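Local coordinates for aromatic-ring-hydroxylating dioxygenase beta subunit (Catenulispora acidiphila, PDB 6VW4), which binds the polyketide-pathway compound S-DNPA as a SnoaL-like member of the NTF2-like superfamily, and may have a dioxygenase-related activity, at the interface of chains A and B. Numbering follows the deposited sequence. Chains: chain A/B, Aromatic-ring-hydroxylating dioxygenase beta subunit.

The interface of chains A and B. Residues chain A 11, 83-85; chain B 15-16, 19-20.
B:Gln16 turns its side-chain amide onto the backbone of A:Ile85, joining helix 8-26 of one SnoaL-like (NTF2-like) subunit to strand 75-86 of the other. The pairing is two-pronged. A:Ile85 N donates to B:Gln16 OE1 at 2.9 Å. In return, B:Gln16 NE2 donates to A:Ile85 O at 2.9 Å. Each donor lies in the carbonyl plane of its acceptor, on a lone pair; the amide meets both N and O of one residue, much as an adjacent strand might, and its rotation is fixed from both ends. The chain reaches there with CG anti to the backbone N (chi1 166°) and a bend at chi2 that swings the amide across A:Ala84, whose CA lies 3.3 Å from B:Gln16 OE1.

The ring of A:Tyr11 stands beside this amide, their planes 76° apart, with CE2 3.4 Å from B:Gln16 OE1. B:Gln15 crosses the ring obliquely (planes 61° apart), its OE1 3.6 Å from A:Tyr11 CE1 and displaced from the ring plane to the side away from A:Leu83 CD2. A:Tyr11 OH is held within its own chain by donating to A:Leu83 O at 2.6 Å, while A:Leu83 CD2 packs over the rim of one ring face. Replacing A:Tyr11 by an alanine would probably leave A:Leu83 O without this donor and open a gap beside both glutamines.

B:Ala19 CB abuts A:Leu83 O at 3.2 Å. B:Arg20, poorly ordered, lies over A:Ala84 CB. The deposited assembly is trimeric, but the coordinates alone do not establish this interface in solution.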
loop_
_atom_site.group_PDB
_atom_site.type_symbol
_atom_site.label_atom_id
_atom_site.label_comp_id
_atom_site.label_asym_id
_atom_site.label_seq_id
_atom_site.Cartn_x
_atom_site.Cartn_y
_atom_site.Cartn_z
ATOM N N TYR A 11 -12.609 -0.537 9.487
ATOM C CA TYR A 11 -11.646 -0.689 8.398
ATOM C C TYR A 11 -10.302 -0.092 8.800
ATOM O O TYR A 11 -9.253 -0.746 8.714
ATOM C CB TYR A 11 -12.228 -0.028 7.134
ATOM C CG TYR A 11 -11.491 -0.290 5.872
ATOM C CD1 TYR A 11 -10.458 0.555 5.461
ATOM C CD2 TYR A 11 -11.813 -1.365 5.085
ATOM C CE1 TYR A 11 -9.774 0.319 4.303
ATOM C CE2 TYR A 11 -11.147 -1.604 3.918
ATOM C CZ TYR A 11 -10.120 -0.771 3.539
ATOM O OH TYR A 11 -9.477 -1.035 2.378
ATOM N N LEU A 83 -7.185 -3.994 1.055
ATOM C CA LEU A 83 -7.939 -4.629 2.132
ATOM C C LEU A 83 -9.436 -4.553 1.831
ATOM O O LEU A 83 -9.957 -3.473 1.536
ATOM C CB LEU A 83 -7.666 -3.966 3.485
ATOM C CG LEU A 83 -8.556 -4.383 4.689
ATOM C CD1 LEU A 83 -8.202 -5.820 5.051
ATOM C CD2 LEU A 83 -8.304 -3.475 5.893
ATOM N N ALA A 84 -10.133 -5.694 1.902
ATOM C CA ALA A 84 -11.601 -5.712 1.902
ATOM C C ALA A 84 -12.091 -6.487 3.124
ATOM O O ALA A 84 -11.561 -7.555 3.433
ATOM C CB ALA A 84 -12.152 -6.327 0.606
ATOM N N ILE A 85 -13.030 -5.925 3.877
ATOM C CA ILE A 85 -13.521 -6.584 5.083
ATOM C C ILE A 85 -14.976 -7.015 4.865
ATOM O O ILE A 85 -15.699 -6.477 4.012
ATOM C CB ILE A 85 -13.405 -5.698 6.339
ATOM C CG1 ILE A 85 -14.265 -4.449 6.153
ATOM C CG2 ILE A 85 -11.964 -5.371 6.671
ATOM C CD1 ILE A 85 -14.271 -3.522 7.389
ATOM N N GLN B 15 -11.488 2.873 -0.568
ATOM C CA GLN B 15 -10.477 1.820 -0.493
ATOM C C GLN B 15 -11.116 0.434 -0.539
ATOM O O GLN B 15 -10.606 -0.470 -1.215
ATOM C CB GLN B 15 -9.661 1.952 0.782
ATOM C CG GLN B 15 -8.925 3.219 0.938
ATOM C CD GLN B 15 -8.330 3.335 2.339
ATOM O OE1 GLN B 15 -9.026 3.653 3.328
ATOM N NE2 GLN B 15 -7.057 3.051 2.441
ATOM N N GLN B 16 -12.241 0.250 0.176
ATOM C CA GLN B 16 -12.921 -1.042 0.184
ATOM C C GLN B 16 -13.422 -1.393 -1.207
ATOM O O GLN B 16 -13.315 -2.551 -1.652
ATOM C CB GLN B 16 -14.086 -1.023 1.180
ATOM C CG GLN B 16 -15.072 -2.192 1.039
ATOM C CD GLN B 16 -14.749 -3.366 1.986
ATOM O OE1 GLN B 16 -13.751 -3.339 2.704
ATOM N NE2 GLN B 16 -15.592 -4.396 1.977
ATOM N N ALA B 19 -10.523 -2.243 -3.494
ATOM C CA ALA B 19 -10.003 -3.562 -3.164
ATOM C C ALA B 19 -10.862 -4.660 -3.771
ATOM O O ALA B 19 -10.348 -5.581 -4.423
ATOM C CB ALA B 19 -9.944 -3.728 -1.647
ATOM N N ARG B 20 -12.189 -4.566 -3.597
ATOM C CA ARG B 20 -13.082 -5.587 -4.163
ATOM C C ARG B 20 -12.985 -5.620 -5.689
ATOM O O ARG B 20 -12.848 -6.691 -6.280
ATOM C CB ARG B 20 -14.539 -5.338 -3.741
ATOM C CG ARG B 20 -14.813 -5.466 -2.258
ATOM C CD ARG B 20 -15.320 -6.826 -1.848
ATOM N NE ARG B 20 -16.106 -6.745 -0.611
ATOM C CZ ARG B 20 -15.965 -7.558 0.438
ATOM N NH1 ARG B 20 -15.065 -8.546 0.420
ATOM N NH2 ARG B 20 -16.725 -7.381 1.512
#